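Local atomic coordinates of aldehyde dehydrogenase (Trypanosoma brucei, PDB entry 5MYP), a protein that probably oxidises aldehydes to carboxylic acids, using NAD+ as the electron acceptor. Residues C24-F28 with G145-V149; L36-K40 with M91-V95; D110-E116 with H455-R461. All blocks are in the same frame, centred on the assembly; numbering follows the deposited sequence.

Interaction 1. Residues C24-F28 with G145-V149; sequences CREAF and GNTAV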
loop_
_atom_site.group_PDB
_atom_site.type_symbol
_atom_site.label_atom_id
_atom_site.label_comp_id
_atom_site.label_asym_id
_atom_site.label_seq_id
_atom_site.Cartn_x
_atom_site.Cartn_y
_atom_site.Cartn_z
ATOM N N CYS A 24 -9.157 20.280 10.286
ATOM C CA CYS A 24 -8.564 18.980 10.632
ATOM C C CYS A 24 -7.051 18.937 10.390
ATOM O O CYS A 24 -6.306 18.368 11.188
ATOM C CB CYS A 24 -9.270 17.847 9.870
ATOM S SG CYS A 24 -11.007 17.621 10.332
ATOM N N ARG A 25 -6.613 19.546 9.290
ATOM C CA ARG A 25 -5.189 19.687 8.952
ATOM C C ARG A 25 -4.440 20.483 10.023
ATOM O O ARG A 25 -3.405 20.037 10.527
ATOM C CB ARG A 25 -5.057 20.361 7.577
ATOM C CG ARG A 25 -3.649 20.708 7.110
ATOM C CD ARG A 25 -2.785 19.489 6.887
ATOM N NE ARG A 25 -3.333 18.582 5.885
ATOM C CZ ARG A 25 -2.832 17.380 5.610
ATOM N NH1 ARG A 25 -1.757 16.926 6.250
ATOM N NH2 ARG A 25 -3.411 16.620 4.683
ATOM N N GLU A 26 -4.974 21.655 10.360
ATOM C CA GLU A 26 -4.401 22.513 11.400
ATOM C C GLU A 26 -4.362 21.806 12.761
ATOM O O GLU A 26 -3.368 21.913 13.487
ATOM C CB GLU A 26 -5.187 23.827 11.495
ATOM C CG GLU A 26 -4.738 24.755 12.612
ATOM C CD GLU A 26 -3.416 25.442 12.328
ATOM O OE1 GLU A 26 -2.862 25.246 11.220
ATOM O OE2 GLU A 26 -2.937 26.185 13.214
ATOM N N ALA A 27 -5.429 21.073 13.084
ATOM C CA ALA A 27 -5.501 20.285 14.325
ATOM C C ALA A 27 -4.399 19.224 14.389
ATOM O O ALA A 27 -3.712 19.101 15.408
ATOM C CB ALA A 27 -6.877 19.634 14.463
ATOM N N PHE A 28 -4.215 18.487 13.294
ATOM C CA PHE A 28 -3.112 17.531 13.200
ATOM C C PHE A 28 -1.768 18.218 13.417
ATOM O O PHE A 28 -0.976 17.766 14.235
ATOM C CB PHE A 28 -3.075 16.799 11.857
ATOM C CG PHE A 28 -1.878 15.902 11.722
ATOM C CD1 PHE A 28 -1.851 14.679 12.380
ATOM C CD2 PHE A 28 -0.748 16.304 11.001
ATOM C CE1 PHE A 28 -0.739 13.855 12.301
ATOM C CE2 PHE A 28 0.368 15.483 10.920
ATOM C CZ PHE A 28 0.372 14.255 11.574
ATOM N N GLY A 145 -2.913 8.262 15.547
ATOM C CA GLY A 145 -2.546 9.656 15.799
ATOM C C GLY A 145 -2.859 10.626 14.670
ATOM O O GLY A 145 -2.310 11.727 14.625
ATOM N N ASN A 146 -3.744 10.223 13.764
ATOM C CA ASN A 146 -4.204 11.090 12.681
ATOM C C ASN A 146 -5.430 11.863 13.142
ATOM O O ASN A 146 -6.044 11.529 14.161
ATOM C CB ASN A 146 -4.573 10.249 11.460
ATOM C CG ASN A 146 -3.420 9.400 10.975
ATOM O OD1 ASN A 146 -2.418 9.914 10.468
ATOM N ND2 ASN A 146 -3.547 8.089 11.142
ATOM N N THR A 147 -5.767 12.909 12.397
ATOM C CA THR A 147 -7.121 13.446 12.401
ATOM C C THR A 147 -7.802 12.902 11.151
ATOM O O THR A 147 -7.159 12.257 10.315
ATOM C CB THR A 147 -7.146 14.985 12.446
ATOM O OG1 THR A 147 -6.490 15.519 11.294
ATOM C CG2 THR A 147 -6.449 15.482 13.701
ATOM N N ALA A 148 -9.103 13.130 11.028
ATOM C CA ALA A 148 -9.870 12.493 9.967
ATOM C C ALA A 148 -11.056 13.307 9.499
ATOM O O ALA A 148 -11.566 14.153 10.229
ATOM C CB ALA A 148 -10.334 11.113 10.408
ATOM N N VAL A 149 -11.462 13.048 8.259
ATOM C CA VAL A 149 -12.742 13.502 7.728
ATOM C C VAL A 149 -13.520 12.262 7.310
ATOM O O VAL A 149 -12.972 11.379 6.654
ATOM C CB VAL A 149 -12.564 14.461 6.536
ATOM C CG1 VAL A 149 -13.919 14.829 5.933
ATOM C CG2 VAL A 149 -11.808 15.709 6.981
#
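Cys24 and Thr147 join the N-terminal helix 16-29 to strand 147-151 of the Rossmann-like sheet that aldehyde dehydrogenases use to bind their cofactor. The helix packs beside the start of the strand, their short axes 8.0 Å apart and nearly antiparallel at 170°. Thr147 carries the contact. Its CB lies 3.7 Å from Cys24 O, and from there the side chain forks. With chi1 at 61°, OG1 stands between the backbone N and the carbonyl carbon, which directs it at the helix: it donates a hydrogen bond of 2.9 Å to Cys24 O, arriving from above the carbonyl plane. The same oxygen accepts the regular helical bond from Phe28 N on the opposite face, so two donors grip it inside a buried contact. The other branch, CG2, settles against the helix backbone, 3.8 Å from Phe28 N, and faces the methyl of Ala27. Further along the strand Val149 CG2 touches Cys24 SG at 3.9 Å. At the other end Gly145, with positive phi, closes helix 132-143 in a Schellman motif, and the chain then enters the strand through Asn146. The side chain of Asn146 turns from helix 16-29 toward strand 110-124, where OD1 accepts from the backbone N of Leu118 and Gly119, while ND2 donates to Ala141 O and Phe453 O; the amide thus joins that strand to the end of helix 132-143 and to Phe453. Phe28 covers this entry from the helix side. Its CB rests 3.7 Å from Thr147 OG1, and CG runs anti to the backbone N (chi1 175°), which brings the ring alongside the turn. There Gly145 O lies in the plane of the Phe28 ring, at its edge, 3.5 Å from CE1.

Interaction 2. Residues L36-K40 with M91-V95; sequences LKKRK and MDEYV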
loop_
_atom_site.group_PDB
_atom_site.type_symbol
_atom_site.label_atom_id
_atom_site.label_comp_id
_atom_site.label_asym_id
_atom_site.label_seq_id
_atom_site.Cartn_x
_atom_site.Cartn_y
_atom_site.Cartn_z
ATOM N N LEU A 36 -0.545 9.874 23.315
ATOM C CA LEU A 36 -1.346 8.656 23.539
ATOM C C LEU A 36 -2.540 8.892 24.474
ATOM O O LEU A 36 -3.605 8.311 24.268
ATOM C CB LEU A 36 -0.471 7.512 24.076
ATOM C CG LEU A 36 0.218 6.613 23.036
ATOM C CD1 LEU A 36 0.778 7.365 21.836
ATOM C CD2 LEU A 36 1.312 5.780 23.687
ATOM N N LYS A 37 -2.356 9.761 25.468
ATOM C CA LYS A 37 -3.444 10.164 26.365
ATOM C C LYS A 37 -4.642 10.726 25.591
ATOM O O LYS A 37 -5.785 10.358 25.867
ATOM C CB LYS A 37 -2.959 11.201 27.392
ATOM C CG LYS A 37 -3.943 11.466 28.536
ATOM C CD LYS A 37 -3.991 12.922 29.009
ATOM C CE LYS A 37 -2.625 13.512 29.325
ATOM N NZ LYS A 37 -1.777 12.627 30.175
ATOM N N LYS A 38 -4.372 11.609 24.628
ATOM C CA LYS A 38 -5.415 12.182 23.778
ATOM C C LYS A 38 -6.089 11.120 22.898
ATOM O O LYS A 38 -7.309 11.126 22.741
ATOM C CB LYS A 38 -4.830 13.295 22.900
ATOM C CG LYS A 38 -4.137 14.414 23.663
ATOM C CD LYS A 38 -5.137 15.338 24.338
ATOM C CE LYS A 38 -4.555 16.730 24.533
ATOM N NZ LYS A 38 -5.592 17.718 24.935
ATOM N N ARG A 39 -5.291 10.211 22.338
ATOM C CA ARG A 39 -5.814 9.145 21.468
ATOM C C ARG A 39 -6.735 8.194 22.228
ATOM O O ARG A 39 -7.798 7.836 21.726
ATOM C CB ARG A 39 -4.681 8.343 20.825
ATOM C CG ARG A 39 -3.779 9.136 19.901
ATOM C CD ARG A 39 -2.785 8.225 19.208
ATOM N NE ARG A 39 -1.525 8.896 18.880
ATOM C CZ ARG A 39 -0.484 8.300 18.299
ATOM N NH1 ARG A 39 -0.538 7.017 17.944
ATOM N NH2 ARG A 39 0.620 8.996 18.057
ATOM N N LYS A 40 -6.325 7.798 23.433
ATOM C CA LYS A 40 -7.162 6.961 24.304
ATOM C C LYS A 40 -8.444 7.671 24.734
ATOM O O LYS A 40 -9.497 7.038 24.774
ATOM C CB LYS A 40 -6.380 6.485 25.534
ATOM C CG LYS A 40 -5.286 5.481 25.197
ATOM C CD LYS A 40 -4.529 5.043 26.446
ATOM C CE LYS A 40 -3.218 4.374 26.068
ATOM N NZ LYS A 40 -2.449 3.866 27.236
ATOM N N MET A 91 -2.605 -0.237 22.168
ATOM C CA MET A 91 -1.991 0.979 21.598
ATOM C C MET A 91 -0.522 1.133 21.979
ATOM O O MET A 91 0.320 1.415 21.124
ATOM C CB MET A 91 -2.734 2.239 22.037
ATOM C CG MET A 91 -2.277 3.507 21.328
ATOM S SD MET A 91 -3.164 4.948 21.940
ATOM C CE MET A 91 -4.749 4.677 21.161
ATOM N N ASP A 92 -0.226 0.961 23.266
ATOM C CA ASP A 92 1.146 1.086 23.763
ATOM C C ASP A 92 2.089 0.076 23.111
ATOM O O ASP A 92 3.238 0.397 22.852
ATOM C CB ASP A 92 1.183 0.968 25.290
ATOM C CG ASP A 92 0.530 2.157 25.972
ATOM O OD1 ASP A 92 1.179 3.218 26.043
ATOM O OD2 ASP A 92 -0.624 2.028 26.432
ATOM N N GLU A 93 1.595 -1.127 22.824
ATOM C CA GLU A 93 2.370 -2.132 22.085
ATOM C C GLU A 93 2.619 -1.675 20.644
ATOM O O GLU A 93 3.742 -1.766 20.151
ATOM C CB GLU A 93 1.652 -3.487 22.087
ATOM C CG GLU A 93 2.456 -4.646 21.502
ATOM C CD GLU A 93 1.630 -5.903 21.285
ATOM O OE1 GLU A 93 0.603 -6.075 21.970
ATOM O OE2 GLU A 93 2.004 -6.731 20.427
ATOM N N TYR A 94 1.572 -1.181 19.981
ATOM C CA TYR A 94 1.664 -0.819 18.563
ATOM C C TYR A 94 2.573 0.384 18.287
ATOM O O TYR A 94 3.271 0.402 17.274
ATOM C CB TYR A 94 0.264 -0.592 17.969
ATOM C CG TYR A 94 -0.669 -1.803 17.979
ATOM C CD1 TYR A 94 -0.177 -3.115 18.098
ATOM C CD2 TYR A 94 -2.052 -1.640 17.837
ATOM C CE1 TYR A 94 -1.030 -4.204 18.102
ATOM C CE2 TYR A 94 -2.910 -2.737 17.834
ATOM C CZ TYR A 94 -2.384 -4.014 17.965
ATOM O OH TYR A 94 -3.197 -5.113 17.965
ATOM N N VAL A 95 2.584 1.367 19.185
ATOM C CA VAL A 95 3.402 2.572 18.989
ATOM C C VAL A 95 4.919 2.370 19.161
ATOM O O VAL A 95 5.696 3.180 18.664
ATOM C CB VAL A 95 2.942 3.754 19.886
ATOM C CG1 VAL A 95 1.523 4.185 19.535
ATOM C CG2 VAL A 95 3.067 3.430 21.370
HETATM O O HOH W 1 0.727 4.783 28.325
#
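Met91 reaches across from helix 69-95 to the first turn of helix 36-52, among Leu36, Arg39 and Lys40, in a helix-helix packing of the N-terminal part of the aldehyde dehydrogenase fold. The segment axes pass 11.8 Å apart at 133°, a wide separation filled by side chains from both helices. The tight part is apolar. Met91 runs straight out through CG to SD, its CG anti to the backbone N (chi1 -172°), before bending at the last torsion. This leaves SD beside Leu36 CG and also 3.9 Å from Lys40 CG, while the terminal CE presses on Arg39 CB at 3.7 Å. Leu36 and Met91 pass alongside one another, running in opposite senses; Leu36 and Val95 instead meet tip to tip, CD2 to CG2 at 3.7 Å. The Arg39 chain extends over this apolar layer, and Leu36 CD1 sits 3.9 Å above the centre of its guanidinium plane. That flat group also brings NH1 to within 3.8 Å of Val95 CG1, but its polar contacts lie beyond the two segments: NH2 donates to Arg34 O and NH1 to Ala143 O, which together fix its orientation. Phe450 of helix 447-452 packs on Val95. The other side is polar and more open, with Asp92 exposed and Lys40 partly so. Here the aliphatic chain of Lys40 first crosses the Met91 sulfur, then continues extended to Asp92, whose side chain it crosses at about a right angle. A water adds a bridge at this edge, donating to Asp92 OD1 at 2.8 Å and accepting a weak bond from Lys40 NZ. The direct salt bridge is shorter: Lys40 NZ donates to the syn lone pair of Asp92 OD2 at 2.7 Å.

Interaction 3. Residues D110-E116 with H455-R461; sequences DCELQYE and HRRPVMR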
loop_
_atom_site.group_PDB
_atom_site.type_symbol
_atom_site.label_atom_id
_atom_site.label_comp_id
_atom_site.label_asym_id
_atom_site.label_seq_id
_atom_site.Cartn_x
_atom_site.Cartn_y
_atom_site.Cartn_z
ATOM N N ASP A 110 22.997 0.661 15.039
ATOM C CA ASP A 110 21.778 0.628 15.843
ATOM C C ASP A 110 20.591 1.037 14.968
ATOM O O ASP A 110 20.433 2.225 14.648
ATOM C CB ASP A 110 21.921 1.572 17.045
ATOM C CG ASP A 110 20.607 1.788 17.796
ATOM O OD1 ASP A 110 19.862 0.800 17.984
ATOM O OD2 ASP A 110 20.322 2.938 18.197
ATOM N N CYS A 111 19.758 0.059 14.595
ATOM C CA CYS A 111 18.604 0.296 13.707
ATOM C C CYS A 111 17.249 0.044 14.386
ATOM O O CYS A 111 17.130 -0.837 15.237
ATOM C CB CYS A 111 18.733 -0.575 12.453
ATOM S SG CYS A 111 20.205 -0.198 11.469
ATOM N N GLU A 112 16.244 0.821 13.978
ATOM C CA GLU A 112 14.873 0.750 14.498
ATOM C C GLU A 112 13.859 1.024 13.393
ATOM O O GLU A 112 14.161 1.756 12.449
ATOM C CB GLU A 112 14.650 1.829 15.559
ATOM C CG GLU A 112 15.155 1.516 16.950
ATOM C CD GLU A 112 14.742 2.595 17.954
ATOM O OE1 GLU A 112 14.206 3.655 17.549
ATOM O OE2 GLU A 112 14.958 2.395 19.160
ATOM N N LEU A 113 12.667 0.445 13.525
ATOM C CA LEU A 113 11.513 0.811 12.701
ATOM C C LEU A 113 10.506 1.511 13.610
ATOM O O LEU A 113 9.898 0.876 14.473
ATOM C CB LEU A 113 10.892 -0.425 12.045
ATOM C CG LEU A 113 11.843 -1.332 11.258
ATOM C CD1 LEU A 113 11.074 -2.494 10.644
ATOM C CD2 LEU A 113 12.605 -0.563 10.192
ATOM N N GLN A 114 10.374 2.826 13.452
ATOM C CA GLN A 114 9.440 3.632 14.245
ATOM C C GLN A 114 8.139 3.789 13.469
ATOM O O GLN A 114 8.134 3.687 12.242
ATOM C CB GLN A 114 10.033 5.012 14.556
ATOM C CG GLN A 114 11.318 4.981 15.385
ATOM C CD GLN A 114 11.886 6.364 15.676
ATOM O OE1 GLN A 114 11.333 7.386 15.257
ATOM N NE2 GLN A 114 13.005 6.402 16.400
ATOM N N TYR A 115 7.040 4.024 14.178
ATOM C CA TYR A 115 5.743 4.293 13.555
ATOM C C TYR A 115 5.346 5.723 13.841
ATOM O O TYR A 115 5.419 6.161 14.985
ATOM C CB TYR A 115 4.681 3.328 14.083
ATOM C CG TYR A 115 4.954 1.912 13.668
ATOM C CD1 TYR A 115 4.469 1.418 12.460
ATOM C CD2 TYR A 115 5.736 1.069 14.462
ATOM C CE1 TYR A 115 4.729 0.115 12.061
ATOM C CE2 TYR A 115 6.002 -0.236 14.072
ATOM C CZ TYR A 115 5.494 -0.707 12.875
ATOM O OH TYR A 115 5.753 -2.000 12.498
ATOM N N GLU A 116 4.941 6.456 12.802
ATOM C CA GLU A 116 4.489 7.839 12.956
ATOM C C GLU A 116 3.135 8.055 12.272
ATOM O O GLU A 116 2.809 7.351 11.307
ATOM C CB GLU A 116 5.531 8.828 12.407
ATOM C CG GLU A 116 5.840 8.687 10.922
ATOM C CD GLU A 116 6.726 9.794 10.366
ATOM O OE1 GLU A 116 7.148 10.695 11.120
ATOM O OE2 GLU A 116 6.998 9.769 9.147
ATOM N N HIS A 455 2.988 5.620 9.133
ATOM C CA HIS A 455 4.165 5.455 8.310
ATOM C C HIS A 455 5.215 4.708 9.127
ATOM O O HIS A 455 5.609 5.169 10.197
ATOM C CB HIS A 455 4.711 6.805 7.851
ATOM C CG HIS A 455 6.025 6.698 7.150
ATOM N ND1 HIS A 455 6.287 5.689 6.256
ATOM C CD2 HIS A 455 7.142 7.459 7.200
ATOM C CE1 HIS A 455 7.509 5.833 5.782
ATOM N NE2 HIS A 455 8.052 6.897 6.340
ATOM N N ARG A 456 5.651 3.556 8.625
ATOM C CA ARG A 456 6.759 2.811 9.229
ATOM C C ARG A 456 8.064 3.457 8.763
ATOM O O ARG A 456 8.397 3.404 7.580
ATOM C CB ARG A 456 6.699 1.334 8.826
ATOM C CG ARG A 456 7.767 0.469 9.476
ATOM C CD ARG A 456 7.606 -0.992 9.116
ATOM N NE ARG A 456 7.576 -1.208 7.673
ATOM C CZ ARG A 456 7.292 -2.367 7.084
ATOM N NH1 ARG A 456 7.031 -3.461 7.802
ATOM N NH2 ARG A 456 7.281 -2.444 5.758
ATOM N N ARG A 457 8.788 4.062 9.700
ATOM C CA ARG A 457 9.935 4.914 9.410
ATOM C C ARG A 457 11.240 4.311 9.932
ATOM O O ARG A 457 11.455 4.290 11.145
ATOM C CB ARG A 457 9.707 6.285 10.043
ATOM C CG ARG A 457 10.712 7.355 9.645
ATOM C CD ARG A 457 10.486 8.573 10.512
ATOM N NE ARG A 457 11.136 9.801 10.046
ATOM C CZ ARG A 457 11.279 10.898 10.791
ATOM N NH1 ARG A 457 10.837 10.932 12.053
ATOM N NH2 ARG A 457 11.881 11.973 10.286
ATOM N N PRO A 458 12.114 3.822 9.030
ATOM C CA PRO A 458 13.387 3.254 9.480
ATOM C C PRO A 458 14.356 4.312 10.003
ATOM O O PRO A 458 14.452 5.398 9.428
ATOM C CB PRO A 458 13.950 2.600 8.210
ATOM C CG PRO A 458 13.335 3.369 7.100
ATOM C CD PRO A 458 11.946 3.667 7.574
ATOM N N VAL A 459 15.045 3.985 11.094
ATOM C CA VAL A 459 16.052 4.856 11.691
ATOM C C VAL A 459 17.342 4.052 11.852
ATOM O O VAL A 459 17.320 2.957 12.418
ATOM C CB VAL A 459 15.590 5.402 13.059
ATOM C CG1 VAL A 459 16.672 6.291 13.678
ATOM C CG2 VAL A 459 14.259 6.144 12.915
ATOM N N MET A 460 18.450 4.588 11.341
ATOM C CA MET A 460 19.778 3.981 11.473
ATOM C C MET A 460 20.682 4.948 12.227
ATOM O O MET A 460 20.885 6.075 11.775
ATOM C CB MET A 460 20.369 3.692 10.089
ATOM C CG MET A 460 21.858 3.352 10.094
ATOM S SD MET A 460 22.514 2.948 8.474
ATOM C CE MET A 460 22.138 1.203 8.369
ATOM N N ARG A 461 21.239 4.506 13.356
ATOM C CA ARG A 461 22.130 5.345 14.160
ATOM C C ARG A 461 23.557 4.806 14.103
ATOM O O ARG A 461 23.806 3.632 14.414
ATOM C CB ARG A 461 21.633 5.439 15.603
ATOM C CG ARG A 461 20.154 5.810 15.704
ATOM C CD ARG A 461 19.805 6.504 17.012
ATOM N NE ARG A 461 18.361 6.714 17.135
ATOM C CZ ARG A 461 17.470 5.779 17.484
ATOM N NH1 ARG A 461 17.853 4.527 17.772
ATOM N NH2 ARG A 461 16.175 6.107 17.552
HETATM O O HOH W 2 9.482 8.484 13.653
#
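Asp110 to Glu116 and His455 to Arg461 run antiparallel in unbroken register, with hydrogen-bonded pairs at Asp110-Arg461, Glu112-Val459, Gln114-Arg457 and Glu116-His455; the straightest bond goes from Arg457 N to Gln114 O (2.7 Å, 179°). On the face of these four pairs, Arg461 anchors a salt-bridge network. Its NH1 donates to Asp110 OD2 (3.0 Å), which lies in the guanidinium plane; Asp110 OD1 pairs with Lys99, so two cations share the carboxylate. NH2 reaches Glu112 OE1 (3.1 Å) from above a carboxylate turned 83° to the guanidinium. That oxygen also accepts a nearly straight bond from Gln114 NE2, so two donors hold it. Val459 underlies the cluster, CG1 3.6 Å above the guanidinium plane of Arg461, toward its rim, and CG2 against the amide of Gln114.

The two strands form the extended antiparallel arm of the oligomerisation region of the aldehyde dehydrogenase fold. Residues 459-461 pair in parallel with a strand of the second subunit, continuing the sheet across the interface, while Arg461 NH2 also meets Glu409 of that subunit.

Glu116 CG stands between its backbone N and carbonyl carbon (chi1 61°), laying the chain beside His455; OE2 sits at the imidazole edge, 3.0 Å from CD2, and is hydrogen-bonded to Ser413 OG of the second subunit. Arg457 donates to Ser414 there, and a water links its NH1 to Gln114 OE1. On the reverse face Cys111 SG touches Met460 CE, Leu113 CD2 meets Pro458 CB at 4.0 Å, and Tyr115 CE1 lies 4.0 Å from Arg456 CB.

Overall arrangement
The three contacts lie on the same side of the chain's centre and form a continuous path from the N-terminal helices to the dimerisation arm. Interactions 1 and 2, centres 16 Å apart, touch where Gly145 CA packs 3.3 Å from Arg39 NE; helices 16-29 and 36-52, consecutive in sequence, supply one side of each. Interactions 2 and 3 are 18 Å apart between centres and meet through Tyr94 O and Tyr115 CD2 at 3.8 Å. Interactions 1 and 3 do not touch, their nearest atoms being about 6 Å apart, but share a sheet in which strands 147-151 and 110-124 are neighbours. All three lie away from the predicted active-site residues Glu223 and Cys259.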